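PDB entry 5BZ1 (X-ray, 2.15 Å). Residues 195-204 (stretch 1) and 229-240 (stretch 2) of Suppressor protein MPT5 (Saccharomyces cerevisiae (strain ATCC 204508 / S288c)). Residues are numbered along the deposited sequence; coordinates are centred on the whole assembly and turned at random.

Stretch 1 (195-204) IFKISVKIVQ
Stretch 2 (229-240) DFYLLAELFNRL

Both stretches are helical and run in nearly the same direction. Residues 195-204 continue a helix that begins earlier in the chain. The axes of the two helices come within 11.1 Å, and their N-to-C directions differ by 15°, with a signed crossing angle of -15°. Two pairs set the register: the CA atoms of Ser-199 and Leu-232 lie 8.6 Å apart, and the CA atoms of Val-203 and Leu-236 lie 7.2 Å apart. The helices are therefore closer at the later pair. Backbone torsions stay near -60/-45 through most of both stretches. Phe-230 (-62/-20), Tyr-231 (-128/-35), Arg-239 (-77/-22) and Leu-240 (-118/-20) depart from this. Ordinary i to i+4 bonds hold each helix, such as Val-203 N to Ser-199 O at 2.8 Å and Glu-235 N to Tyr-231 O at 2.9 Å. The contact buries 400 Å² in total, counting both sides.

Val-203 is the most covered residue, with 97 Å² under the other helix. Its CA-to-CB bond points toward stretch 2, and chi1 is t (172°). Val-203 CG1 lies 3.6 Å from Glu-235 CG, and Val-203 CG2 lies 4.3 Å from Leu-232 CD1. Val-203 CG1 is also 4.0 Å from Arg-239 CD. A short branched side chain suits this place: both methyls pack against Glu-235 CG, and CG2 also approaches Leu-232. Leu-232 is buried; its CB points sideways, but chi1 t and chi2 p bring its end nearer. Glu-235 (chi1 t, chi2 p) offers the aliphatic part of its chain to the valine.

Tyr-231 is covered over 62 Å². Its CB points toward stretch 1, with chi1 p (80°) and chi2 99°. Tyr-231 OH and Ser-199 OG form a hydrogen bond of 2.5 Å. Either hydroxyl could be the donor. This is the sole hydrogen bond between the stretches. Ser-199 is buried, with CB toward stretch 2 and chi1 t (166°). Its short hydroxyl side chain meets the phenol OH directly, so this buried polar group has a partner. Its OG sits at the edge of the tyrosine ring, near the ring plane.

Phe-196 packs beside this pair. Its CB points sideways, but chi1 m (-78°) and chi2 -12° bring the ring nearer. Phe-196 CE1 lies 3.8 Å from Tyr-231 CE2. The two rings are nearly perpendicular, at 88°, with centroids 5.8 Å apart in an oblique arrangement. Phe-196 CZ lies 3.9 Å from Phe-230 CE2 and meets that ring at its edge. Phe-230 has chi1 p (77°) and chi2 101°. These contacts are apolar.

Arg-239 closes the later end, covered over 56 Å². Its CB points toward stretch 1. Chi1 is off-well (-118°), chi2 and chi3 are t, and chi4 is -77°. Arg-239 NE lies 3.0 Å from Val-203 O, and Arg-239 NH2 lies 3.3 Å from Gln-204 O. Both angles are poor, so neither pair is a hydrogen bond. The cationic group still lies close to two backbone carbonyl oxygens at this exposed edge.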

# COMPACT_ATOMS: atom_id res chain seq x y z
N ILE A 195 9.86 -4.92 -5.70
CA ILE A 195 8.95 -3.96 -6.34
C ILE A 195 8.81 -4.28 -7.83
O ILE A 195 7.70 -4.23 -8.38
CB ILE A 195 9.45 -2.51 -6.17
CG1 ILE A 195 9.48 -2.12 -4.69
CG2 ILE A 195 8.56 -1.53 -6.94
CD1 ILE A 195 10.05 -0.73 -4.44
N PHE A 196 9.93 -4.60 -8.47
CA PHE A 196 9.95 -4.95 -9.89
C PHE A 196 9.02 -6.11 -10.22
O PHE A 196 8.22 -6.02 -11.15
CB PHE A 196 11.37 -5.32 -10.33
CG PHE A 196 12.27 -4.13 -10.55
CD1 PHE A 196 11.75 -2.85 -10.59
CD2 PHE A 196 13.64 -4.31 -10.72
CE1 PHE A 196 12.58 -1.76 -10.80
CE2 PHE A 196 14.47 -3.22 -10.93
CZ PHE A 196 13.94 -1.95 -10.97
N LYS A 197 9.14 -7.20 -9.46
CA LYS A 197 8.33 -8.39 -9.68
C LYS A 197 6.84 -8.09 -9.59
O LYS A 197 6.04 -8.61 -10.36
CB LYS A 197 8.72 -9.50 -8.69
CG LYS A 197 10.00 -10.24 -9.07
CD LYS A 197 10.62 -10.95 -7.88
CE LYS A 197 9.69 -12.00 -7.28
NZ LYS A 197 9.42 -13.12 -8.22
N ILE A 198 6.47 -7.23 -8.64
CA ILE A 198 5.08 -6.83 -8.45
C ILE A 198 4.62 -5.90 -9.57
O ILE A 198 3.50 -6.00 -10.06
CB ILE A 198 4.88 -6.16 -7.07
CG1 ILE A 198 5.27 -7.14 -5.96
CG2 ILE A 198 3.45 -5.70 -6.90
CD1 ILE A 198 5.12 -6.57 -4.56
N SER A 199 5.50 -4.98 -9.98
CA SER A 199 5.20 -4.03 -11.04
C SER A 199 4.96 -4.71 -12.39
O SER A 199 4.09 -4.28 -13.16
CB SER A 199 6.32 -3.01 -11.17
OG SER A 199 6.21 -2.29 -12.38
N VAL A 200 5.72 -5.77 -12.67
CA VAL A 200 5.51 -6.56 -13.88
C VAL A 200 4.07 -7.06 -13.93
O VAL A 200 3.40 -6.96 -14.96
CB VAL A 200 6.49 -7.75 -13.95
CG1 VAL A 200 6.04 -8.75 -15.01
CG2 VAL A 200 7.90 -7.27 -14.23
N LYS A 201 3.58 -7.57 -12.80
CA LYS A 201 2.22 -8.07 -12.72
C LYS A 201 1.19 -6.93 -12.79
O LYS A 201 0.13 -7.07 -13.41
CB LYS A 201 2.03 -8.90 -11.45
CG LYS A 201 1.47 -10.29 -11.70
CD LYS A 201 2.36 -11.11 -12.64
CE LYS A 201 1.65 -12.39 -13.09
NZ LYS A 201 2.52 -13.23 -13.95
N ILE A 202 1.51 -5.80 -12.16
CA ILE A 202 0.64 -4.62 -12.19
C ILE A 202 0.46 -4.10 -13.62
O ILE A 202 -0.65 -3.78 -14.05
CB ILE A 202 1.18 -3.50 -11.27
CG1 ILE A 202 0.85 -3.82 -9.81
CG2 ILE A 202 0.59 -2.16 -11.65
CD1 ILE A 202 1.52 -2.89 -8.81
N VAL A 203 1.57 -4.03 -14.37
CA VAL A 203 1.53 -3.60 -15.76
C VAL A 203 0.77 -4.61 -16.62
O VAL A 203 -0.01 -4.23 -17.50
CB VAL A 203 2.95 -3.38 -16.33
CG1 VAL A 203 2.91 -3.12 -17.84
CG2 VAL A 203 3.63 -2.22 -15.61
N GLN A 204 0.98 -5.90 -16.36
CA GLN A 204 0.32 -6.96 -17.11
C GLN A 204 -1.20 -6.87 -17.01
O GLN A 204 -1.91 -7.11 -17.99
CB GLN A 204 0.80 -8.34 -16.62
CG GLN A 204 0.03 -9.51 -17.21
CD GLN A 204 0.58 -10.87 -16.79
OE1 GLN A 204 1.61 -10.95 -16.12
NE2 GLN A 204 -0.11 -11.94 -17.19
N ASP A 229 11.12 5.21 -12.45
CA ASP A 229 10.98 6.17 -13.54
C ASP A 229 11.53 5.67 -14.88
O ASP A 229 10.92 5.89 -15.93
CB ASP A 229 11.67 7.50 -13.18
CG ASP A 229 10.91 8.28 -12.11
OD1 ASP A 229 9.95 7.73 -11.54
OD2 ASP A 229 11.30 9.43 -11.84
N PHE A 230 12.67 4.98 -14.84
CA PHE A 230 13.39 4.60 -16.06
C PHE A 230 12.61 3.66 -16.99
O PHE A 230 12.93 3.57 -18.18
CB PHE A 230 14.77 4.00 -15.72
CG PHE A 230 14.71 2.59 -15.20
CD1 PHE A 230 15.01 1.52 -16.05
CD2 PHE A 230 14.37 2.33 -13.88
CE1 PHE A 230 14.96 0.22 -15.58
CE2 PHE A 230 14.32 1.02 -13.41
CZ PHE A 230 14.62 -0.03 -14.26
N TYR A 231 11.60 2.98 -16.47
CA TYR A 231 10.78 2.08 -17.29
C TYR A 231 9.28 2.35 -17.19
O TYR A 231 8.56 2.19 -18.17
CB TYR A 231 11.07 0.62 -16.96
CG TYR A 231 10.38 0.13 -15.71
CD1 TYR A 231 9.20 -0.61 -15.79
CD2 TYR A 231 10.89 0.40 -14.46
CE1 TYR A 231 8.56 -1.05 -14.66
CE2 TYR A 231 10.27 -0.05 -13.32
CZ TYR A 231 9.10 -0.77 -13.43
OH TYR A 231 8.49 -1.20 -12.28
N LEU A 232 8.81 2.74 -16.01
CA LEU A 232 7.37 2.82 -15.74
C LEU A 232 6.63 3.84 -16.61
O LEU A 232 5.52 3.57 -17.06
CB LEU A 232 7.10 3.09 -14.25
CG LEU A 232 5.64 2.96 -13.83
CD1 LEU A 232 5.11 1.56 -14.14
CD2 LEU A 232 5.45 3.28 -12.36
N LEU A 233 7.24 5.00 -16.83
CA LEU A 233 6.64 6.05 -17.64
C LEU A 233 6.33 5.56 -19.06
O LEU A 233 5.17 5.57 -19.49
CB LEU A 233 7.54 7.28 -17.70
CG LEU A 233 7.71 8.06 -16.40
CD1 LEU A 233 8.93 8.96 -16.47
CD2 LEU A 233 6.47 8.88 -16.12
N ALA A 234 7.36 5.13 -19.77
CA ALA A 234 7.20 4.61 -21.12
C ALA A 234 6.29 3.38 -21.15
O ALA A 234 5.45 3.24 -22.03
CB ALA A 234 8.55 4.28 -21.73
N GLU A 235 6.47 2.48 -20.18
CA GLU A 235 5.68 1.26 -20.11
C GLU A 235 4.19 1.58 -19.97
O GLU A 235 3.37 1.06 -20.72
CB GLU A 235 6.13 0.40 -18.92
CG GLU A 235 5.64 -1.03 -18.97
CD GLU A 235 6.59 -1.95 -19.71
OE1 GLU A 235 7.81 -1.71 -19.65
OE2 GLU A 235 6.11 -2.90 -20.36
N LEU A 236 3.87 2.45 -19.01
CA LEU A 236 2.49 2.90 -18.82
C LEU A 236 1.96 3.58 -20.08
O LEU A 236 0.86 3.28 -20.53
CB LEU A 236 2.37 3.85 -17.64
CG LEU A 236 2.42 3.26 -16.23
CD1 LEU A 236 2.13 4.34 -15.20
CD2 LEU A 236 1.43 2.12 -16.08
N PHE A 237 2.74 4.50 -20.64
CA PHE A 237 2.25 5.27 -21.77
C PHE A 237 2.05 4.39 -23.01
O PHE A 237 1.10 4.61 -23.76
CB PHE A 237 3.17 6.44 -22.09
CG PHE A 237 2.56 7.44 -23.04
CD1 PHE A 237 1.49 8.23 -22.62
CD2 PHE A 237 3.02 7.57 -24.33
CE1 PHE A 237 0.91 9.14 -23.49
CE2 PHE A 237 2.45 8.48 -25.20
CZ PHE A 237 1.39 9.27 -24.78
N ASN A 238 2.92 3.41 -23.21
CA ASN A 238 2.77 2.49 -24.34
C ASN A 238 1.47 1.69 -24.24
O ASN A 238 0.79 1.46 -25.25
CB ASN A 238 3.97 1.55 -24.44
CG ASN A 238 5.24 2.26 -24.84
OD1 ASN A 238 5.20 3.38 -25.36
ND2 ASN A 238 6.38 1.62 -24.62
N ARG A 239 1.13 1.27 -23.03
CA ARG A 239 -0.06 0.45 -22.80
C ARG A 239 -1.36 1.25 -22.83
O ARG A 239 -2.43 0.69 -23.07
CB ARG A 239 0.06 -0.29 -21.46
CG ARG A 239 0.08 -1.81 -21.58
CD ARG A 239 -0.22 -2.49 -20.25
NE ARG A 239 -0.55 -3.91 -20.42
CZ ARG A 239 -1.72 -4.35 -20.87
NH1 ARG A 239 -2.68 -3.49 -21.19
NH2 ARG A 239 -1.94 -5.65 -20.99
N LEU A 240 -1.26 2.56 -22.62
CA LEU A 240 -2.43 3.40 -22.40
C LEU A 240 -2.67 4.51 -23.42
O LEU A 240 -3.79 5.01 -23.51
CB LEU A 240 -2.36 4.04 -21.02
CG LEU A 240 -2.24 3.06 -19.87
CD1 LEU A 240 -1.95 3.82 -18.59
CD2 LEU A 240 -3.51 2.23 -19.75